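PDB 1ZVT: topoisomerase IV subunit A from Escherichia coli, which forms with its ParE partner a type II topoisomerase that decatenates DNA and relaxes supercoils, this C-terminal domain probably binding the DNA. Local coordinates for residues A[90-98]-A[108-116]; A[139-147]-A[157-165]. All blocks are in the same frame, centred on the assembly; numbering follows the deposited sequence.

Contact 1: A[90-98]-A[108-116]; sequences LMESDDQKL and FVCTFNDLV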
ATOM      1  N   LEU A  90       5.225   7.089   1.017  1.00 18.68           N
ATOM      2  CA  LEU A  90       6.422   6.253   0.880  1.00 19.89           C
ATOM      3  C   LEU A  90       7.662   7.116   0.744  1.00 19.51           C
ATOM      4  O   LEU A  90       7.629   8.198   0.126  1.00 17.62           O
ATOM      5  CB  LEU A  90       6.333   5.388  -0.378  1.00 21.59           C
ATOM      6  CG  LEU A  90       5.287   4.272  -0.331  1.00 24.04           C
ATOM      7  CD1 LEU A  90       3.927   4.749  -0.815  1.00 30.26           C
ATOM      8  CD2 LEU A  90       5.791   3.113  -1.176  1.00 29.97           C
ATOM      9  N   MET A  91       8.778   6.612   1.254  1.00 19.72           N
ATOM     10  CA  MET A  91      10.066   7.231   1.045  1.00 20.03           C
ATOM     11  C   MET A  91      11.073   6.089   0.989  1.00 20.69           C
ATOM     12  O   MET A  91      11.326   5.439   2.003  1.00 21.13           O
ATOM     13  CB  MET A  91      10.372   8.195   2.198  1.00 20.86           C
ATOM     14  CG  MET A  91      11.373   9.240   1.899  1.00 21.60           C
ATOM     15  SD  MET A  91      11.307  10.577   3.122  1.00 20.92           S
ATOM     16  CE  MET A  91      12.369  11.786   2.362  1.00 21.27           C
ATOM     17  N   GLU A  92      11.596   5.824  -0.204  1.00 20.16           N
ATOM     18  CA  GLU A  92      12.469   4.673  -0.472  1.00 21.18           C
ATOM     19  C   GLU A  92      13.557   5.070  -1.461  1.00 22.12           C
ATOM     20  O   GLU A  92      13.537   6.172  -2.027  1.00 22.91           O
ATOM     21  CB  GLU A  92      11.645   3.513  -1.082  1.00 21.29           C
ATOM     22  CG  GLU A  92      10.406   3.069  -0.252  1.00 21.82           C
ATOM     23  CD  GLU A  92      10.758   2.331   1.062  1.00 24.59           C
ATOM     24  OE1 GLU A  92      11.842   1.718   1.146  1.00 27.43           O
ATOM     25  OE2 GLU A  92       9.956   2.340   2.037  1.00 24.95           O
ATOM     26  N   SER A  93      14.502   4.163  -1.693  1.00 22.89           N
ATOM     27  CA  SER A  93      15.548   4.409  -2.678  1.00 23.50           C
ATOM     28  C   SER A  93      14.909   4.398  -4.065  1.00 23.35           C
ATOM     29  O   SER A  93      13.856   3.771  -4.260  1.00 21.78           O
ATOM     30  CB  SER A  93      16.652   3.357  -2.564  1.00 24.57           C
ATOM     31  OG  SER A  93      16.129   2.080  -2.898  1.00 28.96           O
ATOM     32  N   ASP A  94      15.530   5.084  -5.025  1.00 23.83           N
ATOM     33  CA  ASP A  94      14.948   5.219  -6.361  1.00 24.97           C
ATOM     34  C   ASP A  94      14.622   3.863  -6.986  1.00 24.78           C
ATOM     35  O   ASP A  94      13.625   3.710  -7.691  1.00 25.05           O
ATOM     36  CB  ASP A  94      15.916   5.931  -7.311  1.00 26.44           C
ATOM     37  CG  ASP A  94      15.986   7.419  -7.096  1.00 31.26           C
ATOM     38  OD1 ASP A  94      15.098   7.991  -6.421  1.00 36.53           O
ATOM     39  OD2 ASP A  94      16.943   8.032  -7.636  1.00 37.22           O
ATOM     40  N   ASP A  95      15.502   2.894  -6.757  1.00 24.29           N
ATOM     41  CA  ASP A  95      15.401   1.600  -7.430  1.00 24.75           C
ATOM     42  C   ASP A  95      14.569   0.575  -6.663  1.00 23.38           C
ATOM     43  O   ASP A  95      14.434  -0.556  -7.135  1.00 23.47           O
ATOM     44  CB  ASP A  95      16.811   1.026  -7.691  1.00 25.75           C
ATOM     45  CG  ASP A  95      17.597   0.723  -6.396  1.00 29.93           C
ATOM     46  OD1 ASP A  95      17.144   1.079  -5.288  1.00 33.57           O
ATOM     47  OD2 ASP A  95      18.700   0.118  -6.489  1.00 34.96           O
ATOM     48  N   GLN A  96      14.015   0.964  -5.503  1.00 21.94           N
ATOM     49  CA  GLN A  96      13.300   0.023  -4.619  1.00 20.48           C
ATOM     50  C   GLN A  96      12.078  -0.552  -5.329  1.00 20.37           C
ATOM     51  O   GLN A  96      11.215   0.190  -5.788  1.00 19.84           O
ATOM     52  CB  GLN A  96      12.836   0.723  -3.313  1.00 20.50           C
ATOM     53  CG  GLN A  96      12.031  -0.170  -2.377  1.00 23.08           C
ATOM     54  CD  GLN A  96      12.846  -1.329  -1.861  1.00 25.93           C
ATOM     55  OE1 GLN A  96      13.914  -1.133  -1.273  1.00 25.69           O
ATOM     56  NE2 GLN A  96      12.369  -2.549  -2.108  1.00 26.08           N
ATOM     57  N   LYS A  97      11.987  -1.870  -5.397  1.00 19.56           N
ATOM     58  CA  LYS A  97      10.791  -2.492  -5.979  1.00 19.61           C
ATOM     59  C   LYS A  97       9.577  -2.425  -5.069  1.00 18.19           C
ATOM     60  O   LYS A  97       9.695  -2.591  -3.846  1.00 18.42           O
ATOM     61  CB  LYS A  97      11.075  -3.948  -6.352  1.00 20.14           C
ATOM     62  CG  LYS A  97      12.120  -4.108  -7.473  1.00 23.90           C
ATOM     63  CD  LYS A  97      11.475  -4.004  -8.849  1.00 30.64           C
ATOM     64  CE  LYS A  97      12.500  -3.998  -9.981  1.00 31.47           C
ATOM     65  NZ  LYS A  97      13.128  -5.343 -10.207  1.00 35.05           N
ATOM     66  N   LEU A  98       8.409  -2.210  -5.685  1.00 17.56           N
ATOM     67  CA  LEU A  98       7.141  -2.067  -4.965  1.00 16.91           C
ATOM     68  C   LEU A  98       6.092  -2.869  -5.680  1.00 17.58           C
ATOM     69  O   LEU A  98       6.174  -3.059  -6.902  1.00 18.34           O
ATOM     70  CB  LEU A  98       6.676  -0.605  -4.994  1.00 18.01           C
ATOM     71  CG  LEU A  98       7.652   0.479  -4.562  1.00 20.09           C
ATOM     72  CD1 LEU A  98       7.065   1.849  -4.852  1.00 21.43           C
ATOM     73  CD2 LEU A  98       7.899   0.309  -3.063  1.00 21.90           C
ATOM     74  N   PHE A 108       0.886  -4.644 -10.502  1.00 16.37           N
ATOM     75  CA  PHE A 108       2.180  -4.749 -11.171  1.00 16.65           C
ATOM     76  C   PHE A 108       3.306  -4.477 -10.225  1.00 16.97           C
ATOM     77  O   PHE A 108       3.126  -3.871  -9.173  1.00 17.69           O
ATOM     78  CB  PHE A 108       2.241  -3.810 -12.405  1.00 16.08           C
ATOM     79  CG  PHE A 108       1.953  -2.345 -12.106  1.00 16.76           C
ATOM     80  CD1 PHE A 108       2.988  -1.484 -11.762  1.00 16.83           C
ATOM     81  CD2 PHE A 108       0.653  -1.826 -12.205  1.00 17.24           C
ATOM     82  CE1 PHE A 108       2.737  -0.111 -11.481  1.00 15.67           C
ATOM     83  CE2 PHE A 108       0.399  -0.478 -11.936  1.00 17.35           C
ATOM     84  CZ  PHE A 108       1.445   0.379 -11.561  1.00 15.80           C
ATOM     85  N   VAL A 109       4.494  -4.923 -10.605  1.00 17.09           N
ATOM     86  CA  VAL A 109       5.685  -4.541  -9.859  1.00 18.07           C
ATOM     87  C   VAL A 109       6.248  -3.290 -10.530  1.00 18.77           C
ATOM     88  O   VAL A 109       6.233  -3.184 -11.760  1.00 19.78           O
ATOM     89  CB  VAL A 109       6.735  -5.674  -9.873  1.00 18.65           C
ATOM     90  CG1 VAL A 109       8.009  -5.222  -9.203  1.00 18.91           C
ATOM     91  CG2 VAL A 109       6.182  -6.916  -9.136  1.00 20.12           C
ATOM     92  N   CYS A 110       6.713  -2.332  -9.736  1.00 19.50           N
ATOM     93  CA  CYS A 110       7.393  -1.150 -10.279  1.00 20.09           C
ATOM     94  C   CYS A 110       8.519  -0.746  -9.335  1.00 20.76           C
ATOM     95  O   CYS A 110       8.801  -1.469  -8.382  1.00 20.61           O
ATOM     96  CB  CYS A 110       6.433   0.024 -10.512  1.00 21.86           C
ATOM     97  SG  CYS A 110       5.649   0.741  -9.025  1.00 21.90           S
ATOM     98  N   THR A 111       9.198   0.360  -9.639  1.00 19.63           N
ATOM     99  CA  THR A 111      10.167   0.915  -8.700  1.00 20.24           C
ATOM    100  C   THR A 111       9.624   2.225  -8.121  1.00 19.81           C
ATOM    101  O   THR A 111       8.698   2.824  -8.670  1.00 19.91           O
ATOM    102  CB  THR A 111      11.531   1.216  -9.360  1.00 21.05           C
ATOM    103  OG1 THR A 111      11.355   2.199 -10.384  1.00 22.22           O
ATOM    104  CG2 THR A 111      12.177  -0.073  -9.940  1.00 22.76           C
ATOM    105  N   PHE A 112      10.229   2.668  -7.026  1.00 19.93           N
ATOM    106  CA  PHE A 112       9.852   3.944  -6.382  1.00 19.35           C
ATOM    107  C   PHE A 112       9.944   5.100  -7.376  1.00 19.69           C
ATOM    108  O   PHE A 112       9.092   6.013  -7.383  1.00 19.63           O
ATOM    109  CB  PHE A 112      10.762   4.183  -5.171  1.00 18.98           C
ATOM    110  CG  PHE A 112      10.437   5.437  -4.386  1.00 20.22           C
ATOM    111  CD1 PHE A 112       9.368   5.469  -3.503  1.00 20.03           C
ATOM    112  CD2 PHE A 112      11.224   6.581  -4.521  1.00 20.12           C
ATOM    113  CE1 PHE A 112       9.071   6.639  -2.757  1.00 20.26           C
ATOM    114  CE2 PHE A 112      10.924   7.769  -3.789  1.00 20.07           C
ATOM    115  CZ  PHE A 112       9.841   7.782  -2.903  1.00 19.29           C
ATOM    116  N   ASN A 113      10.968   5.072  -8.224  1.00 20.73           N
ATOM    117  CA  ASN A 113      11.133   6.107  -9.233  1.00 21.72           C
ATOM    118  C   ASN A 113       9.889   6.295 -10.103  1.00 21.62           C
ATOM    119  O   ASN A 113       9.569   7.418 -10.482  1.00 22.22           O
ATOM    120  CB  ASN A 113      12.355   5.839 -10.111  1.00 23.24           C
ATOM    121  CG  ASN A 113      12.696   7.027 -10.968  1.00 26.78           C
ATOM    122  OD1 ASN A 113      12.697   6.939 -12.194  1.00 32.03           O
ATOM    123  ND2 ASN A 113      12.915   8.162 -10.331  1.00 30.05           N
ATOM    124  N   ASP A 114       9.172   5.202 -10.387  1.00 20.80           N
ATOM    125  CA  ASP A 114       7.965   5.251 -11.202  1.00 20.82           C
ATOM    126  C   ASP A 114       6.851   6.028 -10.546  1.00 20.21           C
ATOM    127  O   ASP A 114       5.953   6.482 -11.230  1.00 20.61           O
ATOM    128  CB  ASP A 114       7.457   3.845 -11.501  1.00 20.64           C
ATOM    129  CG  ASP A 114       8.398   3.086 -12.417  1.00 22.50           C
ATOM    130  OD1 ASP A 114       8.913   3.706 -13.378  1.00 26.99           O
ATOM    131  OD2 ASP A 114       8.611   1.887 -12.182  1.00 23.24           O
ATOM    132  N   LEU A 115       6.918   6.172  -9.226  1.00 19.36           N
ATOM    133  CA  LEU A 115       5.909   6.958  -8.495  1.00 19.89           C
ATOM    134  C   LEU A 115       6.251   8.447  -8.443  1.00 20.15           C
ATOM    135  O   LEU A 115       5.401   9.260  -8.105  1.00 20.54           O
ATOM    136  CB  LEU A 115       5.761   6.433  -7.069  1.00 20.62           C
ATOM    137  CG  LEU A 115       4.854   5.218  -6.871  1.00 21.50           C
ATOM    138  CD1 LEU A 115       5.435   4.018  -7.538  1.00 21.66           C
ATOM    139  CD2 LEU A 115       4.721   4.947  -5.392  1.00 23.75           C
ATOM    140  N   VAL A 116       7.493   8.803  -8.769  1.00 20.27           N
ATOM    141  CA  VAL A 116       7.946  10.181  -8.527  1.00 20.96           C
ATOM    142  C   VAL A 116       7.427  11.107  -9.620  1.00 21.33           C
ATOM    143  O   VAL A 116       7.876  11.041 -10.772  1.00 23.42           O
ATOM    144  CB  VAL A 116       9.465  10.243  -8.394  1.00 20.24           C
ATOM    145  CG1 VAL A 116       9.978  11.706  -8.311  1.00 22.58           C
ATOM    146  CG2 VAL A 116       9.912   9.439  -7.180  1.00 19.72           C
TER

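Contact 2: A[139-147]-A[157-165]; sequences VIEDASDML and LMFPVSDLP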
ATOM      1  N   VAL A 139       6.261  -2.723  -0.164  1.00 19.91           N
ATOM      2  CA  VAL A 139       7.685  -2.673  -0.492  1.00 21.02           C
ATOM      3  C   VAL A 139       8.183  -4.110  -0.613  1.00 21.09           C
ATOM      4  O   VAL A 139       7.992  -4.944   0.296  1.00 21.71           O
ATOM      5  CB  VAL A 139       8.490  -1.894   0.578  1.00 20.46           C
ATOM      6  CG1 VAL A 139       9.990  -2.010   0.346  1.00 23.71           C
ATOM      7  CG2 VAL A 139       8.071  -0.444   0.628  1.00 21.35           C
ATOM      8  N   ILE A 140       8.808  -4.419  -1.747  1.00 20.75           N
ATOM      9  CA  ILE A 140       9.280  -5.781  -1.976  1.00 21.01           C
ATOM     10  C   ILE A 140      10.736  -5.878  -1.500  1.00 23.30           C
ATOM     11  O   ILE A 140      11.633  -5.296  -2.122  1.00 23.14           O
ATOM     12  CB  ILE A 140       9.169  -6.175  -3.460  1.00 21.09           C
ATOM     13  CG1 ILE A 140       7.701  -6.226  -3.913  1.00 19.87           C
ATOM     14  CG2 ILE A 140       9.892  -7.524  -3.696  1.00 21.23           C
ATOM     15  CD1 ILE A 140       7.537  -6.221  -5.447  1.00 19.87           C
ATOM     16  N   GLU A 141      10.955  -6.628  -0.415  1.00 25.19           N
ATOM     17  CA  GLU A 141      12.268  -6.665   0.248  1.00 27.86           C
ATOM     18  C   GLU A 141      13.241  -7.586  -0.458  1.00 28.42           C
ATOM     19  O   GLU A 141      14.433  -7.276  -0.539  1.00 30.26           O
ATOM     20  CB  GLU A 141      12.140  -7.053   1.730  1.00 28.37           C
ATOM     21  CG  GLU A 141      11.420  -6.010   2.584  1.00 32.70           C
ATOM     22  CD  GLU A 141      12.163  -4.681   2.703  1.00 36.78           C
ATOM     23  OE1 GLU A 141      13.396  -4.625   2.466  1.00 40.82           O
ATOM     24  OE2 GLU A 141      11.496  -3.678   3.045  1.00 41.53           O
ATOM     25  N   ASP A 142      12.730  -8.702  -0.983  1.00 29.13           N
ATOM     26  CA  ASP A 142      13.528  -9.676  -1.735  1.00 29.72           C
ATOM     27  C   ASP A 142      12.768 -10.177  -2.972  1.00 29.33           C
ATOM     28  O   ASP A 142      11.578 -10.529  -2.903  1.00 27.30           O
ATOM     29  CB  ASP A 142      13.911 -10.855  -0.828  1.00 30.45           C
ATOM     30  CG  ASP A 142      14.723 -11.955  -1.561  1.00 33.53           C
ATOM     31  OD1 ASP A 142      15.280 -11.728  -2.651  1.00 37.38           O
ATOM     32  OD2 ASP A 142      14.819 -13.075  -1.020  1.00 38.67           O
ATOM     33  N   ALA A 143      13.477 -10.228  -4.094  1.00 28.41           N
ATOM     34  CA  ALA A 143      12.893 -10.637  -5.375  1.00 28.54           C
ATOM     35  C   ALA A 143      12.268 -12.040  -5.345  1.00 28.07           C
ATOM     36  O   ALA A 143      11.392 -12.338  -6.154  1.00 28.66           O
ATOM     37  CB  ALA A 143      13.940 -10.560  -6.466  1.00 29.29           C
ATOM     38  N   SER A 144      12.720 -12.886  -4.414  1.00 27.74           N
ATOM     39  CA  SER A 144      12.240 -14.271  -4.311  1.00 27.41           C
ATOM     40  C   SER A 144      11.066 -14.434  -3.330  1.00 26.19           C
ATOM     41  O   SER A 144      10.573 -15.538  -3.096  1.00 25.69           O
ATOM     42  CB  SER A 144      13.392 -15.228  -3.974  1.00 28.24           C
ATOM     43  OG  SER A 144      13.768 -15.120  -2.610  1.00 33.05           O
ATOM     44  N   ASP A 145      10.602 -13.316  -2.775  1.00 24.55           N
ATOM     45  CA  ASP A 145       9.475 -13.346  -1.842  1.00 23.90           C
ATOM     46  C   ASP A 145       8.197 -13.846  -2.537  1.00 23.01           C
ATOM     47  O   ASP A 145       8.114 -13.849  -3.774  1.00 22.27           O
ATOM     48  CB  ASP A 145       9.264 -11.955  -1.233  1.00 24.22           C
ATOM     49  CG  ASP A 145      10.296 -11.609  -0.122  1.00 27.89           C
ATOM     50  OD1 ASP A 145      11.105 -12.477   0.292  1.00 28.01           O
ATOM     51  OD2 ASP A 145      10.292 -10.437   0.336  1.00 30.54           O
ATOM     52  N   MET A 146       7.228 -14.289  -1.731  1.00 21.84           N
ATOM     53  CA  MET A 146       5.948 -14.795  -2.239  1.00 21.98           C
ATOM     54  C   MET A 146       4.886 -13.712  -2.110  1.00 20.66           C
ATOM     55  O   MET A 146       4.840 -12.994  -1.121  1.00 22.49           O
ATOM     56  CB  MET A 146       5.467 -16.000  -1.432  1.00 22.42           C
ATOM     57  CG  MET A 146       6.419 -17.179  -1.435  1.00 25.76           C
ATOM     58  SD  MET A 146       6.642 -17.791  -3.109  1.00 32.10           S
ATOM     59  CE  MET A 146       5.060 -18.426  -3.500  1.00 29.71           C
ATOM     60  N   LEU A 147       4.047 -13.593  -3.121  1.00 19.10           N
ATOM     61  CA  LEU A 147       2.857 -12.741  -3.065  1.00 18.01           C
ATOM     62  C   LEU A 147       1.723 -13.600  -2.519  1.00 17.66           C
ATOM     63  O   LEU A 147       1.563 -14.746  -2.930  1.00 17.55           O
ATOM     64  CB  LEU A 147       2.516 -12.247  -4.488  1.00 18.46           C
ATOM     65  CG  LEU A 147       1.286 -11.351  -4.694  1.00 18.42           C
ATOM     66  CD1 LEU A 147       1.471 -10.493  -5.937  1.00 17.95           C
ATOM     67  CD2 LEU A 147      -0.007 -12.175  -4.779  1.00 19.86           C
ATOM     68  N   LEU A 157      -4.532 -17.222  -2.609  1.00 17.88           N
ATOM     69  CA  LEU A 157      -3.613 -17.666  -3.664  1.00 18.25           C
ATOM     70  C   LEU A 157      -2.228 -17.161  -3.348  1.00 18.32           C
ATOM     71  O   LEU A 157      -2.078 -15.999  -2.993  1.00 18.30           O
ATOM     72  CB  LEU A 157      -4.037 -17.094  -5.026  1.00 18.48           C
ATOM     73  CG  LEU A 157      -3.190 -17.505  -6.248  1.00 16.95           C
ATOM     74  CD1 LEU A 157      -3.328 -18.982  -6.563  1.00 19.42           C
ATOM     75  CD2 LEU A 157      -3.563 -16.698  -7.481  1.00 19.61           C
ATOM     76  N   MET A 158      -1.225 -18.021  -3.495  1.00 19.17           N
ATOM     77  CA  MET A 158       0.173 -17.611  -3.266  1.00 19.00           C
ATOM     78  C   MET A 158       1.016 -17.992  -4.488  1.00 18.56           C
ATOM     79  O   MET A 158       0.888 -19.101  -5.005  1.00 19.19           O
ATOM     80  CB  MET A 158       0.771 -18.279  -2.021  1.00 19.13           C
ATOM     81  CG  MET A 158       2.144 -17.728  -1.655  1.00 20.46           C
ATOM     82  SD  MET A 158       2.656 -18.292  -0.020  1.00 24.64           S
ATOM     83  CE  MET A 158       3.181 -19.961  -0.321  1.00 24.97           C
ATOM     84  N   PHE A 159       1.886 -17.087  -4.933  1.00 18.26           N
ATOM     85  CA  PHE A 159       2.844 -17.403  -6.004  1.00 18.79           C
ATOM     86  C   PHE A 159       4.027 -16.442  -5.888  1.00 19.16           C
ATOM     87  O   PHE A 159       3.899 -15.395  -5.248  1.00 19.24           O
ATOM     88  CB  PHE A 159       2.191 -17.310  -7.402  1.00 19.06           C
ATOM     89  CG  PHE A 159       1.611 -15.952  -7.722  1.00 17.76           C
ATOM     90  CD1 PHE A 159       2.428 -14.910  -8.174  1.00 14.88           C
ATOM     91  CD2 PHE A 159       0.239 -15.731  -7.614  1.00 19.01           C
ATOM     92  CE1 PHE A 159       1.880 -13.653  -8.474  1.00 17.96           C
ATOM     93  CE2 PHE A 159      -0.311 -14.482  -7.899  1.00 17.34           C
ATOM     94  CZ  PHE A 159       0.516 -13.446  -8.340  1.00 17.25           C
ATOM     95  N   PRO A 160       5.180 -16.797  -6.477  1.00 20.34           N
ATOM     96  CA  PRO A 160       6.353 -15.918  -6.327  1.00 20.30           C
ATOM     97  C   PRO A 160       6.074 -14.536  -6.915  1.00 20.11           C
ATOM     98  O   PRO A 160       5.522 -14.430  -8.005  1.00 19.54           O
ATOM     99  CB  PRO A 160       7.430 -16.645  -7.136  1.00 19.78           C
ATOM    100  CG  PRO A 160       6.998 -18.086  -7.125  1.00 19.98           C
ATOM    101  CD  PRO A 160       5.504 -17.986  -7.287  1.00 20.74           C
ATOM    102  N   VAL A 161       6.439 -13.473  -6.191  1.00 20.40           N
ATOM    103  CA  VAL A 161       6.126 -12.124  -6.679  1.00 20.99           C
ATOM    104  C   VAL A 161       6.806 -11.807  -8.043  1.00 21.15           C
ATOM    105  O   VAL A 161       6.297 -10.981  -8.800  1.00 21.30           O
ATOM    106  CB  VAL A 161       6.398 -11.033  -5.591  1.00 20.59           C
ATOM    107  CG1 VAL A 161       7.874 -10.843  -5.398  1.00 20.41           C
ATOM    108  CG2 VAL A 161       5.693  -9.697  -5.939  1.00 21.65           C
ATOM    109  N   SER A 162       7.926 -12.482  -8.340  1.00 21.48           N
ATOM    110  CA  SER A 162       8.588 -12.387  -9.661  1.00 22.10           C
ATOM    111  C   SER A 162       7.687 -12.784 -10.829  1.00 22.21           C
ATOM    112  O   SER A 162       7.966 -12.417 -11.966  1.00 22.41           O
ATOM    113  CB  SER A 162       9.869 -13.230  -9.692  1.00 22.07           C
ATOM    114  OG  SER A 162       9.603 -14.573  -9.320  1.00 23.61           O
ATOM    115  N   ASP A 163       6.628 -13.550 -10.561  1.00 21.42           N
ATOM    116  CA  ASP A 163       5.654 -13.941 -11.590  1.00 21.62           C
ATOM    117  C   ASP A 163       4.799 -12.777 -12.100  1.00 21.11           C
ATOM    118  O   ASP A 163       4.229 -12.850 -13.199  1.00 21.46           O
ATOM    119  CB  ASP A 163       4.720 -15.045 -11.072  1.00 21.32           C
ATOM    120  CG  ASP A 163       5.343 -16.429 -11.122  1.00 24.88           C
ATOM    121  OD1 ASP A 163       6.532 -16.540 -11.510  1.00 25.17           O
ATOM    122  OD2 ASP A 163       4.626 -17.399 -10.770  1.00 25.47           O
ATOM    123  N   LEU A 164       4.709 -11.709 -11.317  1.00 20.15           N
ATOM    124  CA  LEU A 164       3.924 -10.559 -11.706  1.00 20.31           C
ATOM    125  C   LEU A 164       4.759  -9.578 -12.542  1.00 20.49           C
ATOM    126  O   LEU A 164       5.785  -9.058 -12.057  1.00 20.99           O
ATOM    127  CB  LEU A 164       3.388  -9.860 -10.450  1.00 19.91           C
ATOM    128  CG  LEU A 164       2.371  -8.743 -10.693  1.00 20.58           C
ATOM    129  CD1 LEU A 164       1.109  -9.241 -11.372  1.00 20.59           C
ATOM    130  CD2 LEU A 164       2.031  -8.121  -9.371  1.00 22.79           C
ATOM    131  N   PRO A 165       4.349  -9.330 -13.803  1.00 20.89           N
ATOM    132  CA  PRO A 165       5.138  -8.463 -14.679  1.00 20.46           C
ATOM    133  C   PRO A 165       5.360  -7.068 -14.120  1.00 20.91           C
ATOM    134  O   PRO A 165       4.488  -6.502 -13.443  1.00 20.37           O
ATOM    135  CB  PRO A 165       4.301  -8.405 -15.970  1.00 20.57           C
ATOM    136  CG  PRO A 165       3.555  -9.702 -15.991  1.00 21.25           C
ATOM    137  CD  PRO A 165       3.178  -9.889 -14.518  1.00 20.85           C
TER
HETATM  138  O   HOH W   1       9.516 -14.170  -6.309  1.00 28.52           O

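Contact 1: A[90-98]-A[108-116]
The ring of F112 slots against the bend of residues 90-94 at the entry to a beta hairpin, strands 97-101 and 106-111, in one blade of the beta-pinwheel of the ParC C-terminal domain. F112 CG stands anti to the backbone N (chi1 -178°), which carries the ring toward the chain of residues 90-94. E92 O lies over one face, offset toward the rim and 3.4 Å from F112 CD2, while L90 CB meets the edge at CE1 (3.8 Å). E92 CB adds an off-centre CH-pi contact, 4.3 Å from the F112 ring centroid; beyond it the glutamate chain bends at chi2 and its carboxylate leads away from the phenylalanine. V48 of strand 47-51 also touches the ring, tying this blade to the preceding one. The backbone of F112 is fastened as well: F112 N donates to Q96 O, and N113 N, next along, reaches a lone pair of D94 O at the type I turn 93-96. L98 and C110 form an antiparallel hydrogen-bonded pair, bonded in both directions. From the face L98 shares with C110, L98 CD1 meets L115 CD1 tip to tip at 3.8 Å, L115 being carried by the same short turn as F112. K97 and T111, a non-hydrogen-bonded pair, occupy the other face, where the lysine chain, bent at chi2, crosses V109 at about a right angle, its CD 3.7 Å from V109 CG1. Beside them T111 N is held by D114 OD2 at 3.0 Å, on the anti side of the carboxylate and 31° out of its plane.

Contact 2: A[139-147]-A[157-165]
M146 and P160 form an antiparallel non-hydrogen-bonded pair whose side chains diverge, followed by the hydrogen-bonded pair L147 and F159, whose two backbone bonds are joined by a third from V161 N to D145 O, nearly straight at 172°. M146 folds back over the opposing strand: bent at both chi2 and chi3 (-62° and -67°), it lays its methyl across the F159-P160 peptide link, with M146 CE 3.3 Å from F159 C and P160 N next. The same CE is 3.5 Å from M158 CG and 3.8 Å from P160 CD. The two methionine chains cross at about a right angle, with M158 SD near M146 CB. Cut back to an alanine, this position is likely to leave M158 CG and the proline ring without their shared methyl and open a gap above that peptide link. L147 and F159 share one face of the sheet and lie side by side, pointing the same way. Both leucine methyls reach the end of the ring, CD2 being 3.8 Å from F159 CZ, and L147 CB sits above one ring face, offset toward the rim. L147 CD1 also approaches L164 CD2, and V161 CG2 meets I140 CD1 tip to tip at 4.0 Å. L193 and V195 of strand 190-196 add to this apolar cluster. Near the type I turn 142-145 a water donates to both A143 O (2.6 Å) and D145 O and accepts from S162 N. The hairpin forms the inner pair of a four-stranded blade of the beta-pinwheel, the fold of the DNA gyrase C-terminal family.

In the fold
Contact 1 and contact 2 are successive along the chain and equivalent in plan: each ties a type I turn and the first strand of a hairpin to the end of its second strand and the chain beyond. Their centres lie about 15 Å apart, in neighbouring four-stranded sheets, yet they touch directly. K97 O is 2.9 Å from I140 N and V109 N is 3.2 Å from P165 O, both probable backbone hydrogen bonds, so the segments of contact 2 flank both strands of the contact 1 hairpin. Strand 138-139 belongs to the sheet of contact 1, and V139 packs on L98. Such strand sharing between adjacent blades characterises the beta-pinwheel, whose role here is probably DNA binding.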